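Local coordinates for protein beta-mannosidase (Trichoderma harzianum, PDB 4CVU) that probably hydrolyses terminal beta-linked mannose residues from the non-reducing ends of oligosaccharides, as a glycoside hydrolase of family 2, at residues Y737-F745 against I755-V765; P854-H865 against V877-T887. One frame throughout, in Å; residues are numbered along the deposited sequence.

Interaction 1 (Y737-F745 against I755-V765)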
loop_
_atom_site.group_PDB
_atom_site.type_symbol
_atom_site.label_atom_id
_atom_site.label_comp_id
_atom_site.label_asym_id
_atom_site.label_seq_id
_atom_site.Cartn_x
_atom_site.Cartn_y
_atom_site.Cartn_z
ATOM N N TYR A 737 -15.238 1.251 33.677
ATOM C CA TYR A 737 -15.782 2.575 33.964
ATOM C C TYR A 737 -17.325 2.549 34.223
ATOM O O TYR A 737 -17.989 3.579 34.266
ATOM C CB TYR A 737 -15.438 3.563 32.828
ATOM C CG TYR A 737 -14.007 4.148 32.830
ATOM C CD1 TYR A 737 -13.223 4.177 33.974
ATOM C CD2 TYR A 737 -13.494 4.743 31.695
ATOM C CE1 TYR A 737 -11.955 4.767 33.974
ATOM C CE2 TYR A 737 -12.228 5.339 31.692
ATOM C CZ TYR A 737 -11.454 5.324 32.843
ATOM O OH TYR A 737 -10.197 5.892 32.850
ATOM N N GLU A 738 -17.899 1.361 34.363
ATOM C CA GLU A 738 -19.319 1.276 34.686
ATOM C C GLU A 738 -19.570 1.855 36.097
ATOM O O GLU A 738 -18.664 1.915 36.941
ATOM C CB GLU A 738 -19.810 -0.180 34.598
ATOM C CG GLU A 738 -19.998 -0.681 33.167
ATOM C CD GLU A 738 -20.807 -1.950 33.095
ATOM O OE1 GLU A 738 -21.944 -1.917 33.565
ATOM O OE2 GLU A 738 -20.331 -2.974 32.623
ATOM N N HIS A 739 -20.804 2.297 36.325
ATOM C CA HIS A 739 -21.164 2.958 37.597
ATOM C C HIS A 739 -20.862 2.107 38.816
ATOM O O HIS A 739 -20.335 2.599 39.777
ATOM C CB HIS A 739 -22.628 3.402 37.593
ATOM C CG HIS A 739 -22.923 4.469 36.592
ATOM N ND1 HIS A 739 -22.414 5.748 36.687
ATOM C CD2 HIS A 739 -23.669 4.444 35.463
ATOM C CE1 HIS A 739 -22.835 6.462 35.655
ATOM N NE2 HIS A 739 -23.605 5.700 34.904
ATOM N N VAL A 740 -21.195 0.816 38.751
ATOM C CA VAL A 740 -20.996 -0.133 39.844
ATOM C C VAL A 740 -20.252 -1.361 39.284
ATOM O O VAL A 740 -20.736 -2.008 38.359
ATOM C CB VAL A 740 -22.363 -0.561 40.438
ATOM C CG1 VAL A 740 -22.194 -1.363 41.711
ATOM C CG2 VAL A 740 -23.237 0.654 40.718
ATOM N N ILE A 741 -19.072 -1.646 39.832
ATOM C CA ILE A 741 -18.215 -2.731 39.366
ATOM C C ILE A 741 -17.767 -3.595 40.534
ATOM O O ILE A 741 -17.652 -3.124 41.663
ATOM C CB ILE A 741 -16.972 -2.196 38.584
ATOM C CG1 ILE A 741 -16.101 -1.293 39.483
ATOM C CG2 ILE A 741 -17.425 -1.424 37.341
ATOM C CD1 ILE A 741 -14.731 -0.977 38.902
ATOM N N ALA A 742 -17.560 -4.871 40.239
ATOM C CA ALA A 742 -16.909 -5.837 41.129
ATOM C C ALA A 742 -15.535 -6.119 40.563
ATOM O O ALA A 742 -15.407 -6.470 39.388
ATOM C CB ALA A 742 -17.718 -7.130 41.193
ATOM N N SER A 743 -14.512 -5.989 41.388
ATOM C CA SER A 743 -13.146 -5.981 40.915
ATOM C C SER A 743 -12.319 -7.003 41.681
ATOM O O SER A 743 -12.430 -7.076 42.907
ATOM C CB SER A 743 -12.542 -4.582 41.087
ATOM O OG SER A 743 -13.187 -3.602 40.265
ATOM N N ALA A 744 -11.488 -7.768 40.958
ATOM C CA ALA A 744 -10.656 -8.816 41.559
ATOM C C ALA A 744 -9.231 -8.343 41.695
ATOM O O ALA A 744 -8.607 -8.001 40.708
ATOM C CB ALA A 744 -10.690 -10.085 40.714
ATOM N N PHE A 745 -8.727 -8.356 42.917
ATOM C CA PHE A 745 -7.362 -7.935 43.237
ATOM C C PHE A 745 -6.563 -9.161 43.639
ATOM O O PHE A 745 -6.900 -9.830 44.632
ATOM C CB PHE A 745 -7.358 -6.945 44.407
ATOM C CG PHE A 745 -7.875 -5.580 44.052
ATOM C CD1 PHE A 745 -9.231 -5.309 44.059
ATOM C CD2 PHE A 745 -7.004 -4.564 43.735
ATOM C CE1 PHE A 745 -9.718 -4.048 43.740
ATOM C CE2 PHE A 745 -7.472 -3.295 43.413
ATOM C CZ PHE A 745 -8.829 -3.033 43.417
ATOM N N ILE A 755 -11.987 -9.409 46.457
ATOM C CA ILE A 755 -12.966 -8.813 45.557
ATOM C C ILE A 755 -13.642 -7.639 46.257
ATOM O O ILE A 755 -14.159 -7.763 47.371
ATOM C CB ILE A 755 -14.014 -9.815 45.064
ATOM C CG1 ILE A 755 -13.298 -10.955 44.342
ATOM C CG2 ILE A 755 -14.964 -9.125 44.093
ATOM C CD1 ILE A 755 -14.053 -12.232 44.331
ATOM N N TRP A 756 -13.610 -6.493 45.592
ATOM C CA TRP A 756 -14.211 -5.270 46.095
ATOM C C TRP A 756 -15.271 -4.807 45.138
ATOM O O TRP A 756 -15.127 -4.989 43.916
ATOM C CB TRP A 756 -13.157 -4.177 46.174
ATOM C CG TRP A 756 -12.069 -4.429 47.152
ATOM C CD1 TRP A 756 -11.102 -5.362 47.073
ATOM C CD2 TRP A 756 -11.822 -3.686 48.339
ATOM N NE1 TRP A 756 -10.246 -5.252 48.150
ATOM C CE2 TRP A 756 -10.668 -4.218 48.936
ATOM C CE3 TRP A 756 -12.441 -2.581 48.933
ATOM C CZ2 TRP A 756 -10.134 -3.712 50.125
ATOM C CZ3 TRP A 756 -11.919 -2.082 50.119
ATOM C CH2 TRP A 756 -10.775 -2.652 50.708
ATOM N N VAL A 757 -16.323 -4.200 45.686
ATOM C CA VAL A 757 -17.344 -3.542 44.888
ATOM C C VAL A 757 -17.199 -2.014 45.034
ATOM O O VAL A 757 -17.156 -1.477 46.166
ATOM C CB VAL A 757 -18.759 -3.977 45.287
ATOM C CG1 VAL A 757 -19.808 -3.126 44.588
ATOM C CG2 VAL A 757 -18.991 -5.456 44.978
ATOM N N THR A 758 -17.184 -1.319 43.894
ATOM C CA THR A 758 -16.934 0.124 43.864
ATOM C C THR A 758 -18.010 0.808 43.050
ATOM O O THR A 758 -18.378 0.314 42.000
ATOM C CB THR A 758 -15.543 0.432 43.244
ATOM O OG1 THR A 758 -14.508 -0.160 44.037
ATOM C CG2 THR A 758 -15.296 1.924 43.189
ATOM N N SER A 759 -18.515 1.942 43.540
ATOM C CA SER A 759 -19.654 2.637 42.912
ATOM C C SER A 759 -19.368 4.115 42.792
ATOM O O SER A 759 -18.874 4.700 43.743
ATOM C CB SER A 759 -20.932 2.439 43.753
ATOM O OG SER A 759 -21.960 3.303 43.329
ATOM N N ASP A 760 -19.688 4.728 41.650
ATOM C CA ASP A 760 -19.523 6.177 41.530
ATOM C C ASP A 760 -20.815 7.002 41.725
ATOM O O ASP A 760 -20.834 8.226 41.496
ATOM C CB ASP A 760 -18.837 6.540 40.215
ATOM C CG ASP A 760 -19.734 6.377 39.004
ATOM O OD1 ASP A 760 -20.911 5.916 39.128
ATOM O OD2 ASP A 760 -19.231 6.709 37.913
ATOM N N LEU A 761 -21.882 6.316 42.113
ATOM C CA LEU A 761 -23.176 6.956 42.303
ATOM C C LEU A 761 -23.134 7.861 43.531
ATOM O O LEU A 761 -22.286 7.682 44.421
ATOM C CB LEU A 761 -24.275 5.905 42.447
ATOM C CG LEU A 761 -24.463 4.978 41.249
ATOM C CD1 LEU A 761 -25.361 3.810 41.646
ATOM C CD2 LEU A 761 -25.014 5.702 40.029
ATOM N N TRP A 762 -24.041 8.832 43.569
ATOM C CA TRP A 762 -24.053 9.841 44.651
ATOM C C TRP A 762 -24.977 9.460 45.821
ATOM O O TRP A 762 -25.334 10.299 46.634
ATOM C CB TRP A 762 -24.420 11.235 44.117
ATOM C CG TRP A 762 -23.497 11.771 43.005
ATOM C CD1 TRP A 762 -22.328 11.204 42.544
ATOM C CD2 TRP A 762 -23.664 12.983 42.272
ATOM N NE1 TRP A 762 -21.788 11.982 41.574
ATOM C CE2 TRP A 762 -22.594 13.071 41.365
ATOM C CE3 TRP A 762 -24.633 14.001 42.276
ATOM C CZ2 TRP A 762 -22.462 14.141 40.464
ATOM C CZ3 TRP A 762 -24.501 15.054 41.386
ATOM C CH2 TRP A 762 -23.423 15.117 40.494
ATOM N N GLU A 763 -25.344 8.199 45.889
ATOM C CA GLU A 763 -26.143 7.650 46.991
ATOM C C GLU A 763 -25.730 6.183 47.200
ATOM O O GLU A 763 -25.256 5.537 46.263
ATOM C CB GLU A 763 -27.631 7.723 46.665
ATOM C CG GLU A 763 -28.045 6.820 45.513
ATOM C CD GLU A 763 -29.435 7.104 44.988
ATOM O OE1 GLU A 763 -29.870 8.285 44.999
ATOM O OE2 GLU A 763 -30.090 6.133 44.544
ATOM N N PRO A 764 -25.881 5.671 48.429
ATOM C CA PRO A 764 -25.657 4.244 48.647
ATOM C C PRO A 764 -26.483 3.361 47.708
ATOM O O PRO A 764 -27.558 3.756 47.274
ATOM C CB PRO A 764 -26.064 4.032 50.120
ATOM C CG PRO A 764 -26.621 5.335 50.604
ATOM C CD PRO A 764 -26.094 6.391 49.696
ATOM N N VAL A 765 -25.937 2.196 47.362
ATOM C CA VAL A 765 -26.678 1.149 46.660
ATOM C C VAL A 765 -26.393 -0.209 47.277
ATOM O O VAL A 765 -25.349 -0.416 47.892
ATOM C CB VAL A 765 -26.345 1.074 45.156
ATOM C CG1 VAL A 765 -26.724 2.371 44.488
ATOM C CG2 VAL A 765 -24.869 0.786 44.907
HETATM O O HOH W 1 -12.377 -1.317 42.295
#
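His739 and Asp760 meet where the two strands run out into loops, and their side chains carry the polar end of the contact. His739 ND1 donates to Asp760 OD1 over 2.9 Å; the acceptor lies 3° out of the imidazole plane and is reached on its syn lone pair, although the ring and carboxylate planes stand 53° apart. Asp760 CG sits between its own backbone N and carbonyl carbon (chi1 73°), which brings the carboxylate to the ND1 edge of the His739 ring, while the Asp760 backbone N donates to His739 O at 2.9 Å. The aspartate thus grips His739 twice, by backbone and side chain. Beyond this pair runs an antiparallel ladder: Ile741 with Thr758 and Ser743 with Trp756 are hydrogen-bonded pairs, each joined by two N-H...O bonds, the shortest from Ser743 N to Trp756 O at 2.8 Å. The face carrying Val740 and Val757 is mostly apolar, with Val740 CG2 against Leu761 CD1 (3.9 Å) and Val740 CG1 against Val757 CG1. On the other, Phe745 CD1 comes to 3.5 Å from Trp756 CD1, the two rings meeting obliquely, and a water links Ser743 OG to Thr758 OG1, which also bonds Thr800. Farther out, Lys385 forms a salt bridge with Asp760 OD2 and bonds Tyr737 O, and Asp317 takes the second ring nitrogen, His739 NE2. Replacing Asp760 by an alanine would probably leave His739 ND1 and the ammonium of Lys385 without their shared carboxylate, and the imidazole, still bonded to Asp317 through NE2, freer to turn. With a carboxylate bonded at each ring nitrogen, His739 is likely to be drawn toward the protonated form, and an acid–imidazole–acid–ammonium chain joins this Ig-like domain to Asp317 and to Lys385 on strand 380-389.

Interaction 2 (P854-H865 against V877-T887)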
loop_
_atom_site.group_PDB
_atom_site.type_symbol
_atom_site.label_atom_id
_atom_site.label_comp_id
_atom_site.label_asym_id
_atom_site.label_seq_id
_atom_site.Cartn_x
_atom_site.Cartn_y
_atom_site.Cartn_z
ATOM N N PRO A 854 -2.615 -15.577 31.825
ATOM C CA PRO A 854 -3.273 -16.138 30.649
ATOM C C PRO A 854 -2.440 -17.194 29.933
ATOM O O PRO A 854 -2.999 -18.198 29.482
ATOM C CB PRO A 854 -3.535 -14.923 29.760
ATOM C CG PRO A 854 -3.593 -13.776 30.694
ATOM C CD PRO A 854 -2.747 -14.106 31.909
ATOM N N ASN A 855 -1.113 -17.017 29.857
ATOM C CA ASN A 855 -0.259 -18.014 29.189
ATOM C C ASN A 855 -0.138 -19.356 29.871
ATOM O O ASN A 855 0.440 -20.266 29.309
ATOM C CB ASN A 855 1.164 -17.463 28.869
ATOM C CG ASN A 855 1.938 -17.029 30.108
ATOM O OD1 ASN A 855 1.459 -17.134 31.240
ATOM N ND2 ASN A 855 3.112 -16.457 29.881
ATOM N N GLN A 856 -0.650 -19.476 31.086
ATOM C CA GLN A 856 -0.595 -20.718 31.835
ATOM C C GLN A 856 -1.924 -21.478 31.808
ATOM O O GLN A 856 -1.976 -22.645 32.216
ATOM C CB GLN A 856 -0.215 -20.391 33.268
ATOM C CG GLN A 856 1.211 -19.863 33.360
ATOM C CD GLN A 856 1.598 -19.402 34.755
ATOM O OE1 GLN A 856 0.895 -18.609 35.409
ATOM N NE2 GLN A 856 2.757 -19.858 35.199
ATOM N N ALA A 857 -2.985 -20.824 31.339
ATOM C CA ALA A 857 -4.316 -21.416 31.339
ATOM C C ALA A 857 -4.424 -22.522 30.308
ATOM O O ALA A 857 -4.160 -22.306 29.122
ATOM C CB ALA A 857 -5.376 -20.369 31.050
ATOM N N LYS A 858 -4.895 -23.682 30.750
ATOM C CA LYS A 858 -5.055 -24.831 29.862
ATOM C C LYS A 858 -6.356 -24.768 29.014
ATOM O O LYS A 858 -7.231 -25.622 29.139
ATOM C CB LYS A 858 -4.985 -26.122 30.688
ATOM C CG LYS A 858 -4.357 -27.291 29.951
ATOM C CD LYS A 858 -4.457 -28.612 30.730
ATOM C CE LYS A 858 -5.719 -29.399 30.421
ATOM N NZ LYS A 858 -6.927 -28.863 31.113
ATOM N N VAL A 859 -6.469 -23.761 28.149
ATOM C CA VAL A 859 -7.619 -23.624 27.267
ATOM C C VAL A 859 -7.633 -24.689 26.170
ATOM O O VAL A 859 -6.581 -25.141 25.682
ATOM C CB VAL A 859 -7.713 -22.225 26.597
ATOM C CG1 VAL A 859 -8.237 -21.185 27.588
ATOM C CG2 VAL A 859 -6.372 -21.772 26.035
ATOM N N SER A 860 -8.838 -25.082 25.782
ATOM C CA SER A 860 -9.017 -26.009 24.701
ATOM C C SER A 860 -9.908 -25.318 23.683
ATOM O O SER A 860 -10.492 -24.287 23.955
ATOM C CB SER A 860 -9.637 -27.326 25.221
ATOM O OG SER A 860 -10.882 -27.109 25.873
ATOM N N ASP A 861 -10.029 -25.896 22.519
ATOM C CA ASP A 861 -10.890 -25.302 21.500
ATOM C C ASP A 861 -12.338 -25.216 22.026
ATOM O O ASP A 861 -13.008 -26.241 22.187
ATOM C CB ASP A 861 -10.817 -26.148 20.223
ATOM C CG ASP A 861 -11.524 -25.504 19.069
ATOM O OD1 ASP A 861 -12.278 -24.522 19.277
ATOM O OD2 ASP A 861 -11.335 -26.007 17.955
ATOM N N PRO A 862 -12.832 -23.997 22.292
ATOM C CA PRO A 862 -14.216 -23.803 22.714
ATOM C C PRO A 862 -15.238 -24.005 21.600
ATOM O O PRO A 862 -16.429 -23.963 21.869
ATOM C CB PRO A 862 -14.237 -22.330 23.150
ATOM C CG PRO A 862 -13.238 -21.688 22.230
ATOM C CD PRO A 862 -12.146 -22.708 22.061
ATOM N N LYS A 863 -14.789 -24.186 20.376
ATOM C CA LYS A 863 -15.690 -24.395 19.241
ATOM C C LYS A 863 -16.779 -23.338 19.201
ATOM O O LYS A 863 -17.936 -23.623 19.454
ATOM C CB LYS A 863 -16.300 -25.810 19.293
ATOM C CG LYS A 863 -15.235 -26.894 19.247
ATOM C CD LYS A 863 -15.561 -27.944 18.201
ATOM C CE LYS A 863 -14.443 -28.966 18.062
ATOM N NZ LYS A 863 -13.183 -28.320 17.597
ATOM N N LEU A 864 -16.382 -22.101 18.893
ATOM C CA LEU A 864 -17.278 -20.973 18.919
ATOM C C LEU A 864 -18.172 -21.002 17.698
ATOM O O LEU A 864 -17.722 -21.369 16.622
ATOM C CB LEU A 864 -16.494 -19.653 18.914
ATOM C CG LEU A 864 -15.740 -19.243 20.174
ATOM C CD1 LEU A 864 -14.738 -18.166 19.835
ATOM C CD2 LEU A 864 -16.715 -18.723 21.213
ATOM N N HIS A 865 -19.425 -20.719 17.896
ATOM C CA HIS A 865 -20.363 -20.443 16.775
ATOM C C HIS A 865 -20.878 -18.937 16.747
ATOM O O HIS A 865 -21.140 -18.224 17.747
ATOM C CB HIS A 865 -21.626 -21.322 16.882
ATOM C CG HIS A 865 -21.431 -22.770 16.529
ATOM N ND1 HIS A 865 -20.591 -23.609 17.226
ATOM C CD2 HIS A 865 -22.015 -23.538 15.576
ATOM C CE1 HIS A 865 -20.656 -24.825 16.714
ATOM N NE2 HIS A 865 -21.518 -24.811 15.713
ATOM N N VAL A 877 -23.223 -15.348 19.793
ATOM C CA VAL A 877 -21.934 -15.976 20.001
ATOM C C VAL A 877 -22.119 -17.117 20.986
ATOM O O VAL A 877 -22.681 -16.911 22.045
ATOM C CB VAL A 877 -20.925 -14.968 20.619
ATOM C CG1 VAL A 877 -19.527 -15.563 20.684
ATOM C CG2 VAL A 877 -20.920 -13.684 19.829
ATOM N N GLU A 878 -21.669 -18.315 20.640
ATOM C CA GLU A 878 -21.843 -19.464 21.518
ATOM C C GLU A 878 -20.587 -20.314 21.636
ATOM O O GLU A 878 -20.041 -20.712 20.644
ATOM C CB GLU A 878 -23.017 -20.328 21.030
ATOM C CG GLU A 878 -23.542 -21.298 22.079
ATOM C CD GLU A 878 -24.580 -22.277 21.518
ATOM O OE1 GLU A 878 -24.976 -22.151 20.321
ATOM O OE2 GLU A 878 -24.991 -23.182 22.277
ATOM N N ALA A 879 -20.126 -20.559 22.861
ATOM C CA ALA A 879 -19.071 -21.524 23.088
ATOM C C ALA A 879 -19.720 -22.920 23.221
ATOM O O ALA A 879 -20.525 -23.144 24.123
ATOM C CB ALA A 879 -18.289 -21.172 24.337
ATOM N N THR A 880 -19.385 -23.824 22.305
ATOM C CA THR A 880 -20.045 -25.129 22.166
ATOM C C THR A 880 -19.344 -26.262 22.962
ATOM O O THR A 880 -20.004 -27.183 23.462
ATOM C CB THR A 880 -20.173 -25.449 20.653
ATOM O OG1 THR A 880 -21.184 -24.589 20.104
ATOM C CG2 THR A 880 -20.568 -26.842 20.380
ATOM N N ALA A 881 -18.025 -26.188 23.111
ATOM C CA ALA A 881 -17.230 -27.300 23.648
ATOM C C ALA A 881 -16.557 -27.015 24.981
ATOM O O ALA A 881 -16.104 -27.929 25.662
ATOM C CB ALA A 881 -16.172 -27.689 22.632
ATOM N N GLY A 882 -16.437 -25.741 25.338
ATOM C CA GLY A 882 -15.800 -25.378 26.593
ATOM C C GLY A 882 -15.771 -23.880 26.803
ATOM O O GLY A 882 -16.388 -23.124 26.048
ATOM N N VAL A 883 -15.056 -23.454 27.831
ATOM C CA VAL A 883 -14.955 -22.038 28.160
ATOM C C VAL A 883 -14.059 -21.322 27.167
ATOM O O VAL A 883 -12.972 -21.801 26.841
ATOM C CB VAL A 883 -14.359 -21.815 29.560
ATOM C CG1 VAL A 883 -14.037 -20.336 29.797
ATOM C CG2 VAL A 883 -15.316 -22.315 30.606
ATOM N N SER A 884 -14.521 -20.170 26.694
ATOM C CA SER A 884 -13.713 -19.324 25.844
ATOM C C SER A 884 -13.261 -18.103 26.605
ATOM O O SER A 884 -14.097 -17.401 27.157
ATOM C CB SER A 884 -14.537 -18.893 24.632
ATOM O OG SER A 884 -13.963 -17.735 24.101
ATOM N N LEU A 885 -11.956 -17.822 26.625
ATOM C CA LEU A 885 -11.424 -16.627 27.270
ATOM C C LEU A 885 -11.087 -15.562 26.237
ATOM O O LEU A 885 -10.584 -15.884 25.169
ATOM C CB LEU A 885 -10.149 -16.965 28.073
ATOM C CG LEU A 885 -10.308 -18.005 29.160
ATOM C CD1 LEU A 885 -8.983 -18.228 29.911
ATOM C CD2 LEU A 885 -11.398 -17.533 30.101
ATOM N N TYR A 886 -11.366 -14.295 26.566
ATOM C CA TYR A 886 -11.005 -13.150 25.757
ATOM C C TYR A 886 -11.646 -13.353 24.381
ATOM O O TYR A 886 -10.942 -13.257 23.403
ATOM C CB TYR A 886 -9.491 -12.988 25.547
ATOM C CG TYR A 886 -8.737 -12.714 26.838
ATOM C CD1 TYR A 886 -8.628 -11.447 27.333
ATOM C CD2 TYR A 886 -8.167 -13.738 27.533
ATOM C CE1 TYR A 886 -7.951 -11.185 28.555
ATOM C CE2 TYR A 886 -7.483 -13.496 28.751
ATOM C CZ TYR A 886 -7.374 -12.208 29.224
ATOM O OH TYR A 886 -6.699 -11.911 30.455
ATOM N N THR A 887 -12.927 -13.699 24.366
ATOM C CA THR A 887 -13.696 -13.856 23.100
ATOM C C THR A 887 -13.716 -12.545 22.394
ATOM O O THR A 887 -13.994 -11.531 23.032
ATOM C CB THR A 887 -15.127 -14.295 23.446
ATOM O OG1 THR A 887 -15.067 -15.415 24.337
ATOM C CG2 THR A 887 -15.939 -14.692 22.206
HETATM O O HOH W 2 -10.651 -21.872 25.396
HETATM O O HOH W 3 -11.068 -24.011 27.588
#
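A beta hairpin of the C-terminal Ig-fold domain, formed by strands 864-869 and 874-879, supplies the strand-paired part of this contact. His865 and Glu878 are its antiparallel hydrogen-bonded pair: His865 N reaches Glu878 O at 2.8 Å, and Glu878 N returns to His865 O. Past Ala879 the ladder gives way to a loop, where Pro862 O accepts from Ala881 N at 3.0 Å, the donor 53° out of the carbonyl plane. Asp861 fixes the approach to it: OD1 takes Lys863 N in an Asx turn, and OD2 forms a salt bridge with Lys863 NZ at 3.0 Å. Residues 880-883 carry the chain from the sheet of strand 874-879 to that of strand 884-890, which bends at Leu885 and Tyr886, and the Ig sandwich interior receives Leu864. Leu864 CG stands anti to the carbonyl carbon (chi1 -72°), which carries CD2 toward Val877 CG1, Ser884 CB and Thr887 CG2, with Leu906 and Val933 alongside. Pro862 CB packs on Ser884 CB at 3.8 Å. Farther along, two waters connect the backbone of Ser860 to Val883 O, Val859 CG1 touches Leu885 CD1 at 3.8 Å, and Pro854 CG approaches Tyr886 OH, a hydroxyl hydrogen-bonded to Asp681.

Interactions 1 and 2 follow in series along the chain and belong to separate beta domains, the Mannosidase Ig/CBM-like and the C-terminal Ig-fold. Their centres lie about 28 Å apart and their nearest atoms about 11 Å, so they do not touch. Helix 664-692 meets both: Arg691 and Gln688 contact the first hairpin, while Asp681 bonds Tyr886 of the second. One long helix therefore relates the two domains. Neither contact shows evidence of a substrate pocket; a sodium lies about 5 Å from the side chain of Trp756 in interaction 1 and a cadmium about 6 Å from that of Tyr886 in interaction 2.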